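Local coordinates for fructokinase (Vibrio cholerae serotype O1, PDB 5F11), which probably catalyses the ATP-dependent phosphorylation of fructose to fructose 6-phosphate, as a bacterial kinase of the PfkB (ribokinase-like) family, at residues D26-L31 and R97-V102; V67-F72 and L90-V95; V141-L146 and P173-E178. All coordinates share one frame; numbering follows the deposited sequence.

Contact 1: D26-L31 and R97-V102; sequences DAVVDL and RTSTVV. With FRU (beta-D-fructofuranose), chain B.
With its OG set anti to the backbone N (chi1 -173°), S99 lays the hydroxyl alongside V28, OG 3.4 Å from V28 CG1. V101 has CG2 tucked beside its own backbone N, and this methyl meets V28 CG2 at 3.8 Å, next to the sugar. Small and beta-branched side chains suit this face: being short, they bring V28 CG2 and V101 CG2 beside FRU O3. D30, on the same face, brings OD1 close to V101 CB and accepts from two neighbouring ring hydroxyls, FRU O3 to OD1 at 2.8 Å and FRU O4 to OD2 at 2.8 Å. D26, in the loop before the strand, takes FRU O1, and water 1 links its OD1 to S99 OG.

The backbones run parallel, the short axes inclined by 20°. V101 ties its strand to 28-31 through both backbone polar atoms: its N donates to V29 O at 3.1 Å in a nearly straight bond (173°), and its O receives L31 N at 2.7 Å. On the other face L31 CD2 meets T100 CG2 at 3.6 Å, and V29 and T100 lean on F72 of helix 71-82. L31 also packs against L31 of the second subunit.

The two faces thus differ in chemistry: one is mostly apolar and packs on helix 71-82 and the second subunit; on the other, D30 takes two fructose hydroxyls, and D26 from the preceding loop takes a third, which probably fixes how the sugar lies.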
loop_
_atom_site.group_PDB
_atom_site.type_symbol
_atom_site.label_atom_id
_atom_site.label_comp_id
_atom_site.label_asym_id
_atom_site.label_seq_id
_atom_site.Cartn_x
_atom_site.Cartn_y
_atom_site.Cartn_z
ATOM N N ASP A 26 9.068 12.778 1.607
ATOM C CA ASP A 26 8.574 11.454 1.251
ATOM C C ASP A 26 9.238 10.851 0.006
ATOM O O ASP A 26 9.259 11.471 -1.052
ATOM C CB ASP A 26 7.043 11.460 1.115
ATOM C CG ASP A 26 6.542 12.373 0.001
ATOM O OD1 ASP A 26 5.726 11.904 -0.815
ATOM O OD2 ASP A 26 6.927 13.562 -0.047
ATOM N N ALA A 27 9.814 9.659 0.163
ATOM C CA ALA A 27 10.212 8.820 -0.974
ATOM C C ALA A 27 9.116 7.782 -1.120
ATOM O O ALA A 27 8.753 7.144 -0.135
ATOM C CB ALA A 27 11.538 8.134 -0.708
ATOM N N VAL A 28 8.550 7.634 -2.318
ATOM C CA VAL A 28 7.431 6.708 -2.470
ATOM C C VAL A 28 7.502 5.836 -3.715
ATOM O O VAL A 28 8.074 6.212 -4.734
ATOM C CB VAL A 28 6.034 7.410 -2.390
ATOM C CG1 VAL A 28 6.136 8.811 -1.771
ATOM C CG2 VAL A 28 5.365 7.470 -3.751
ATOM N N VAL A 29 6.919 4.650 -3.604
ATOM C CA VAL A 29 6.761 3.767 -4.741
ATOM C C VAL A 29 5.431 4.073 -5.414
ATOM O O VAL A 29 4.364 3.944 -4.797
ATOM C CB VAL A 29 6.812 2.293 -4.321
ATOM C CG1 VAL A 29 6.595 1.399 -5.529
ATOM C CG2 VAL A 29 8.140 1.988 -3.670
ATOM N N ASP A 30 5.516 4.502 -6.672
ATOM C CA ASP A 30 4.352 4.822 -7.482
ATOM C C ASP A 30 3.882 3.626 -8.303
ATOM O O ASP A 30 4.580 3.152 -9.198
ATOM C CB ASP A 30 4.670 5.976 -8.432
ATOM C CG ASP A 30 4.837 7.297 -7.718
ATOM O OD1 ASP A 30 4.160 7.519 -6.687
ATOM O OD2 ASP A 30 5.648 8.120 -8.198
ATOM N N LEU A 31 2.685 3.153 -7.995
ATOM C CA LEU A 31 2.053 2.093 -8.757
ATOM C C LEU A 31 1.298 2.762 -9.897
ATOM O O LEU A 31 0.381 3.550 -9.668
ATOM C CB LEU A 31 1.095 1.291 -7.869
ATOM C CG LEU A 31 1.625 0.097 -7.062
ATOM C CD1 LEU A 31 3.140 0.020 -7.033
ATOM C CD2 LEU A 31 1.084 0.120 -5.649
ATOM N N ARG A 97 5.481 1.900 7.600
ATOM C CA ARG A 97 5.660 1.487 6.213
ATOM C C ARG A 97 6.088 2.596 5.252
ATOM O O ARG A 97 5.837 3.782 5.482
ATOM C CB ARG A 97 4.361 0.853 5.715
ATOM C CG ARG A 97 4.160 -0.575 6.188
ATOM C CD ARG A 97 5.090 -1.509 5.430
ATOM N NE ARG A 97 5.227 -2.799 6.085
ATOM C CZ ARG A 97 6.072 -3.045 7.078
ATOM N NH1 ARG A 97 6.858 -2.080 7.538
ATOM N NH2 ARG A 97 6.126 -4.253 7.620
ATOM N N THR A 98 6.739 2.192 4.164
ATOM C CA THR A 98 7.141 3.118 3.107
ATOM C C THR A 98 5.891 3.577 2.366
ATOM O O THR A 98 4.968 2.786 2.172
ATOM C CB THR A 98 8.127 2.454 2.105
ATOM O OG1 THR A 98 9.266 1.943 2.812
ATOM C CG2 THR A 98 8.611 3.454 1.055
ATOM N N SER A 99 5.858 4.851 1.972
ATOM C CA SER A 99 4.722 5.410 1.238
ATOM C C SER A 99 4.475 4.646 -0.076
ATOM O O SER A 99 5.416 4.270 -0.783
ATOM C CB SER A 99 4.944 6.907 0.981
ATOM O OG SER A 99 3.807 7.545 0.415
ATOM N N THR A 100 3.203 4.398 -0.371
ATOM C CA THR A 100 2.797 3.635 -1.544
ATOM C C THR A 100 1.585 4.295 -2.204
ATOM O O THR A 100 0.513 4.385 -1.600
ATOM C CB THR A 100 2.405 2.204 -1.153
ATOM O OG1 THR A 100 3.519 1.550 -0.534
ATOM C CG2 THR A 100 1.942 1.409 -2.385
ATOM N N VAL A 101 1.750 4.750 -3.441
ATOM C CA VAL A 101 0.706 5.520 -4.107
ATOM C C VAL A 101 0.252 4.884 -5.426
ATOM O O VAL A 101 1.063 4.462 -6.254
ATOM C CB VAL A 101 1.147 6.990 -4.354
ATOM C CG1 VAL A 101 -0.010 7.825 -4.898
ATOM C CG2 VAL A 101 1.677 7.621 -3.074
ATOM N N VAL A 102 -1.063 4.824 -5.603
ATOM C CA VAL A 102 -1.677 4.338 -6.829
ATOM C C VAL A 102 -2.007 5.522 -7.735
ATOM O O VAL A 102 -2.708 6.447 -7.321
ATOM C CB VAL A 102 -2.990 3.574 -6.525
ATOM C CG1 VAL A 102 -3.481 2.860 -7.764
ATOM C CG2 VAL A 102 -2.787 2.577 -5.396
HETATM C C1 FRU B . 3.729 12.424 -3.505
HETATM C C2 FRU B . 3.591 12.282 -4.989
HETATM C C3 FRU B . 4.352 11.087 -5.461
HETATM C C4 FRU B . 4.728 11.489 -6.819
HETATM C C5 FRU B . 5.065 12.914 -6.587
HETATM C C6 FRU B . 4.979 13.632 -7.894
HETATM O O1 FRU B . 5.039 12.651 -3.129
HETATM O O2 FRU B . 2.234 12.175 -5.248
HETATM O O3 FRU B . 3.601 9.938 -5.463
HETATM O O4 FRU B . 5.807 10.792 -7.301
HETATM O O5 FRU B . 4.137 13.397 -5.654
HETATM O O6 FRU B . 4.997 15.004 -7.738
HETATM O O HOH W 1 3.707 10.058 0.516
HETATM O O HOH W 2 7.820 6.730 2.586
#

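Contact 2: V67-F72 and L90-V95; sequences VGNDPF and LHFDPV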
loop_
_atom_site.group_PDB
_atom_site.type_symbol
_atom_site.label_atom_id
_atom_site.label_comp_id
_atom_site.label_asym_id
_atom_site.label_seq_id
_atom_site.Cartn_x
_atom_site.Cartn_y
_atom_site.Cartn_z
ATOM N N VAL A 67 12.364 6.354 5.460
ATOM C CA VAL A 67 11.549 5.401 4.721
ATOM C C VAL A 67 11.264 4.241 5.655
ATOM O O VAL A 67 11.746 4.237 6.794
ATOM C CB VAL A 67 12.260 4.873 3.431
ATOM C CG1 VAL A 67 12.350 5.964 2.374
ATOM C CG2 VAL A 67 13.652 4.300 3.754
ATOM N N GLY A 68 10.492 3.264 5.188
ATOM C CA GLY A 68 10.172 2.110 6.006
ATOM C C GLY A 68 11.255 1.054 5.940
ATOM O O GLY A 68 11.967 0.946 4.938
ATOM N N ASN A 69 11.389 0.259 6.997
ATOM C CA ASN A 69 12.301 -0.880 6.950
ATOM C C ASN A 69 11.686 -2.068 6.204
ATOM O O ASN A 69 11.520 -3.153 6.767
ATOM C CB ASN A 69 12.714 -1.306 8.351
ATOM C CG ASN A 69 13.885 -2.248 8.340
ATOM O OD1 ASN A 69 14.690 -2.229 7.411
ATOM N ND2 ASN A 69 13.991 -3.084 9.370
ATOM N N ASP A 70 11.356 -1.857 4.932
ATOM C CA ASP A 70 10.688 -2.868 4.119
ATOM C C ASP A 70 11.303 -2.862 2.719
ATOM O O ASP A 70 12.114 -1.984 2.421
ATOM C CB ASP A 70 9.193 -2.553 4.081
ATOM C CG ASP A 70 8.914 -1.090 3.849
ATOM O OD1 ASP A 70 8.092 -0.534 4.602
ATOM O OD2 ASP A 70 9.499 -0.501 2.911
ATOM N N PRO A 71 10.932 -3.828 1.854
ATOM C CA PRO A 71 11.525 -3.865 0.506
ATOM C C PRO A 71 11.378 -2.565 -0.298
ATOM O O PRO A 71 12.333 -2.166 -0.967
ATOM C CB PRO A 71 10.757 -4.993 -0.184
ATOM C CG PRO A 71 10.375 -5.897 0.909
ATOM C CD PRO A 71 10.124 -5.033 2.121
ATOM N N PHE A 72 10.214 -1.921 -0.242
ATOM C CA PHE A 72 10.012 -0.645 -0.931
ATOM C C PHE A 72 11.028 0.405 -0.475
ATOM O O PHE A 72 11.587 1.142 -1.290
ATOM C CB PHE A 72 8.590 -0.111 -0.711
ATOM C CG PHE A 72 7.554 -0.768 -1.575
ATOM C CD1 PHE A 72 7.895 -1.815 -2.428
ATOM C CD2 PHE A 72 6.240 -0.333 -1.547
ATOM C CE1 PHE A 72 6.936 -2.422 -3.223
ATOM C CE2 PHE A 72 5.280 -0.920 -2.340
ATOM C CZ PHE A 72 5.625 -1.968 -3.185
ATOM N N LEU A 90 19.655 9.001 5.204
ATOM C CA LEU A 90 18.359 8.415 4.931
ATOM C C LEU A 90 18.147 7.284 5.909
ATOM O O LEU A 90 18.826 6.268 5.822
ATOM C CB LEU A 90 18.314 7.868 3.510
ATOM C CG LEU A 90 17.032 7.103 3.189
ATOM C CD1 LEU A 90 15.814 8.021 3.357
ATOM C CD2 LEU A 90 17.088 6.502 1.801
ATOM N N HIS A 91 17.193 7.447 6.824
ATOM C CA HIS A 91 16.994 6.475 7.901
ATOM C C HIS A 91 15.858 5.461 7.666
ATOM O O HIS A 91 14.890 5.750 6.960
ATOM C CB HIS A 91 16.756 7.210 9.222
ATOM C CG HIS A 91 17.835 8.183 9.578
ATOM N ND1 HIS A 91 18.842 7.884 10.472
ATOM C CD2 HIS A 91 18.050 9.460 9.181
ATOM C CE1 HIS A 91 19.640 8.929 10.598
ATOM N NE2 HIS A 91 19.179 9.902 9.830
ATOM N N PHE A 92 15.977 4.285 8.289
ATOM C CA PHE A 92 14.951 3.248 8.190
ATOM C C PHE A 92 14.123 3.160 9.473
ATOM O O PHE A 92 14.594 2.645 10.489
ATOM C CB PHE A 92 15.579 1.880 7.887
ATOM C CG PHE A 92 16.259 1.797 6.556
ATOM C CD1 PHE A 92 15.549 1.425 5.421
ATOM C CD2 PHE A 92 17.613 2.074 6.436
ATOM C CE1 PHE A 92 16.180 1.340 4.175
ATOM C CE2 PHE A 92 18.254 1.998 5.198
ATOM C CZ PHE A 92 17.537 1.628 4.066
ATOM N N ASP A 93 12.894 3.664 9.429
ATOM C CA ASP A 93 12.018 3.613 10.591
ATOM C C ASP A 93 11.681 2.168 10.954
ATOM O O ASP A 93 11.355 1.366 10.081
ATOM C CB ASP A 93 10.736 4.400 10.341
ATOM C CG ASP A 93 9.920 4.583 11.607
ATOM O OD1 ASP A 93 10.075 5.641 12.254
ATOM O OD2 ASP A 93 9.166 3.650 11.976
ATOM N N PRO A 94 11.746 1.836 12.253
ATOM C CA PRO A 94 11.608 0.438 12.666
ATOM C C PRO A 94 10.179 -0.097 12.643
ATOM O O PRO A 94 10.011 -1.292 12.855
ATOM C CB PRO A 94 12.112 0.464 14.107
ATOM C CG PRO A 94 11.749 1.831 14.584
ATOM C CD PRO A 94 11.980 2.726 13.406
ATOM N N VAL A 95 9.173 0.742 12.410
ATOM C CA VAL A 95 7.786 0.271 12.550
ATOM C C VAL A 95 6.837 0.681 11.419
ATOM O O VAL A 95 5.954 -0.090 11.045
ATOM C CB VAL A 95 7.152 0.663 13.931
ATOM C CG1 VAL A 95 7.978 0.119 15.093
ATOM C CG2 VAL A 95 7.012 2.155 14.053
#
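V67 is the centre of the tight part, its two methyls meeting different partners from 90-95. CG1 comes to 4.1 Å from L90 CD1, the two side chains crossing at about a right angle, while CG2 lies 3.8 Å from F92 CD1. V67 and F92 point the same way from paired strands, so a compact branched residue beside a broad ring fills this face well. F92, with CG anti to its carbonyl carbon (chi1 -65°), turns the ring edge to G68 O, which lies in the ring plane, 3.6 Å from CD1.

The strands themselves run parallel. V67 uses both of its backbone polar atoms, its N donating to H91 O at 3.0 Å and its O accepting from D93 N at 2.9 Å. The pairing then slackens where the first strand ends: N69 N reaches D93 O at 3.3 Å with an N-H...O angle of only 136°. N69 is the centre of an inverse gamma turn and is exposed, as are P94 and V95; an amide and a proline suit this solvent side. There D93 OD2 accepts from V95 N at 2.9 Å, an Asx turn just where the strand ends, and also from H96 N.

The lack of a side chain on G68 lets D70 OD1 approach its CA to 3.6 Å. D70 is the N-cap of helix 71-82, its OD2 accepting from G73 N and from T98 OG1, a hydroxyl that also bonds G68 N. Strand 61-68, helix 71-82 and strand 86-93 form a beta-alpha-beta unit at one border of the nine-stranded sheet, where R74 and Q77 of the helix touch F92, and Q77 also touches L90.

Contact 3: V141-L146 and P173-E178; sequences VCSIAL and PNLREE. With FRU (beta-D-fructofuranose), chain B.
R176, whose CG rests 3.7 Å from I144 CD1, carries the flat group that meets the sugar. Over one face of its guanidinium sits N174 ND2, 3.5 Å above the plane and displaced from the centre of the group; at the edge, in plane, lies C6 of fructose. The chain bends at chi2 (-74°), carrying the guanidinium to the sugar. NE then donates to FRU O2 at 3.0 Å along an almost perfectly straight line (178°), and NH2 to FRU O5 at 3.0 Å. NH1 turns back to L175 O, meeting it from above the carbonyl plane, so the group is held on both the sugar and the protein side. Arginine suits the place: its methylenes pack on isoleucine while its planar end reads several oxygens.

Behind this, S143 grips P173 O twice, its N at 3.0 Å and its OG at 2.6 Å coming from opposite faces of the carbonyl plane. A small hydroxyl residue can do this in a buried turn. Two waters complete the join, water 3 between S143 OG and R176 N, water 4 between I144 N and N174 O.

Strands 138-142 and 168-172 are parallel neighbours in the large sheet; 141-146 holds the C-terminal end of the first and 173-178 follows the second. Loops at this C-terminal end of the sheet forming a sugar site are characteristic of the ribokinase-like fold; N174 is also a calcium ligand of this protein.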
loop_
_atom_site.group_PDB
_atom_site.type_symbol
_atom_site.label_atom_id
_atom_site.label_comp_id
_atom_site.label_asym_id
_atom_site.label_seq_id
_atom_site.Cartn_x
_atom_site.Cartn_y
_atom_site.Cartn_z
ATOM N N VAL A 141 11.857 21.826 0.198
ATOM C CA VAL A 141 10.810 21.189 0.998
ATOM C C VAL A 141 9.436 21.203 0.299
ATOM O O VAL A 141 9.118 22.138 -0.431
ATOM C CB VAL A 141 10.724 21.867 2.399
ATOM C CG1 VAL A 141 9.392 21.647 3.040
ATOM C CG2 VAL A 141 11.849 21.369 3.310
ATOM N N CYS A 142 8.644 20.150 0.509
ATOM C CA CYS A 142 7.264 20.086 0.032
ATOM C C CYS A 142 6.318 19.994 1.220
ATOM O O CYS A 142 6.757 19.716 2.332
ATOM C CB CYS A 142 7.072 18.861 -0.863
ATOM S SG CYS A 142 8.218 18.811 -2.204
ATOM N N SER A 143 5.025 20.203 0.985
ATOM C CA SER A 143 4.037 20.228 2.071
ATOM C C SER A 143 3.709 18.867 2.704
ATOM O O SER A 143 3.200 18.831 3.814
ATOM C CB SER A 143 2.726 20.901 1.627
ATOM O OG SER A 143 2.024 20.106 0.672
ATOM N N ILE A 144 3.957 17.753 2.014
ATOM C CA ILE A 144 3.725 16.455 2.654
ATOM C C ILE A 144 4.606 16.321 3.905
ATOM O O ILE A 144 4.240 15.670 4.883
ATOM C CB ILE A 144 3.932 15.249 1.690
ATOM C CG1 ILE A 144 2.759 15.146 0.701
ATOM C CG2 ILE A 144 4.042 13.947 2.466
ATOM C CD1 ILE A 144 2.796 13.924 -0.195
ATOM N N ALA A 145 5.754 16.979 3.880
ATOM C CA ALA A 145 6.657 16.977 5.018
ATOM C C ALA A 145 6.064 17.733 6.228
ATOM O O ALA A 145 6.483 17.522 7.372
ATOM C CB ALA A 145 8.001 17.565 4.604
ATOM N N LEU A 146 5.078 18.588 5.956
ATOM C CA LEU A 146 4.395 19.376 6.969
ATOM C C LEU A 146 3.016 18.827 7.333
ATOM O O LEU A 146 2.322 19.426 8.161
ATOM C CB LEU A 146 4.223 20.807 6.486
ATOM C CG LEU A 146 5.424 21.539 5.876
ATOM C CD1 LEU A 146 5.089 22.990 5.555
ATOM C CD2 LEU A 146 6.623 21.472 6.780
ATOM N N PRO A 173 4.693 23.985 -2.430
ATOM C CA PRO A 173 3.518 23.391 -1.786
ATOM C C PRO A 173 3.319 21.946 -2.235
ATOM O O PRO A 173 3.322 21.081 -1.364
ATOM C CB PRO A 173 2.379 24.295 -2.262
ATOM C CG PRO A 173 3.027 25.650 -2.356
ATOM C CD PRO A 173 4.449 25.382 -2.838
ATOM N N ASN A 174 3.225 21.694 -3.546
ATOM C CA ASN A 174 3.042 20.339 -4.069
ATOM C C ASN A 174 1.964 19.581 -3.281
ATOM O O ASN A 174 2.234 18.542 -2.673
ATOM C CB ASN A 174 4.377 19.581 -4.033
ATOM C CG ASN A 174 4.343 18.289 -4.832
ATOM O OD1 ASN A 174 4.182 18.297 -6.062
ATOM N ND2 ASN A 174 4.494 17.164 -4.136
ATOM N N LEU A 175 0.751 20.126 -3.288
ATOM C CA LEU A 175 -0.301 19.748 -2.341
ATOM C C LEU A 175 -0.876 18.355 -2.566
ATOM O O LEU A 175 -1.206 17.991 -3.696
ATOM C CB LEU A 175 -1.445 20.766 -2.392
ATOM C CG LEU A 175 -1.171 22.234 -2.047
ATOM C CD1 LEU A 175 -2.483 23.022 -1.987
ATOM C CD2 LEU A 175 -0.390 22.364 -0.740
ATOM N N ARG A 176 -1.000 17.591 -1.478
ATOM C CA ARG A 176 -1.688 16.296 -1.479
ATOM C C ARG A 176 -2.509 16.196 -0.200
ATOM O O ARG A 176 -2.049 15.661 0.822
ATOM C CB ARG A 176 -0.707 15.122 -1.550
ATOM C CG ARG A 176 0.329 15.227 -2.652
ATOM C CD ARG A 176 -0.236 14.959 -4.043
ATOM N NE ARG A 176 0.868 14.857 -4.988
ATOM C CZ ARG A 176 1.327 15.866 -5.720
ATOM N NH1 ARG A 176 0.745 17.056 -5.655
ATOM N NH2 ARG A 176 2.367 15.675 -6.527
ATOM N N GLU A 177 -3.731 16.701 -0.279
ATOM C CA GLU A 177 -4.569 16.924 0.892
ATOM C C GLU A 177 -4.905 15.705 1.766
ATOM O O GLU A 177 -4.967 15.817 2.990
ATOM C CB GLU A 177 -5.857 17.603 0.459
ATOM C CG GLU A 177 -6.727 17.986 1.609
ATOM C CD GLU A 177 -8.027 18.531 1.138
ATOM O OE1 GLU A 177 -9.030 17.806 1.258
ATOM O OE2 GLU A 177 -8.039 19.677 0.637
ATOM N N GLU A 178 -5.128 14.554 1.145
ATOM C CA GLU A 178 -5.574 13.372 1.878
ATOM C C GLU A 178 -4.528 12.844 2.860
ATOM O O GLU A 178 -4.827 11.995 3.698
ATOM C CB GLU A 178 -6.007 12.258 0.912
ATOM C CG GLU A 178 -4.859 11.586 0.184
ATOM C CD GLU A 178 -5.321 10.463 -0.738
ATOM O OE1 GLU A 178 -5.357 9.296 -0.289
ATOM O OE2 GLU A 178 -5.644 10.749 -1.912
HETATM C C1 FRU B . 3.729 12.424 -3.505
HETATM C C2 FRU B . 3.591 12.282 -4.989
HETATM C C3 FRU B . 4.352 11.087 -5.461
HETATM C C4 FRU B . 4.728 11.489 -6.819
HETATM C C5 FRU B . 5.065 12.914 -6.587
HETATM C C6 FRU B . 4.979 13.632 -7.894
HETATM O O1 FRU B . 5.039 12.651 -3.129
HETATM O O2 FRU B . 2.234 12.175 -5.248
HETATM O O3 FRU B . 3.601 9.938 -5.463
HETATM O O4 FRU B . 5.807 10.792 -7.301
HETATM O O5 FRU B . 4.137 13.397 -5.654
HETATM O O6 FRU B . 4.997 15.004 -7.738
HETATM O O HOH W 3 0.264 18.140 1.126
HETATM O O HOH W 4 4.085 17.799 -0.951
#

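Overall arrangement
Contacts 1 and 3 are buried and share the fructose, approaching it with opposite chemistry: acceptor carboxylates from a strand of the four-stranded sheet and the loop before it, donor nitrogens from a loop of the nine-stranded one. They touch where I144 CD1 packs 3.6 Å from D26 OD1. Contact 2 lies at the border of the large sheet, partly open to solvent, and is mostly backbone pairing with an apolar patch; the V67 side chain is about 11 Å from the sugar. Along the chain it is nested within the loop closed by contact 1, and T98 and F72 join the two. Contacts 2 and 3 both reach the same sheet but do not touch, their nearest atoms about 12 Å apart.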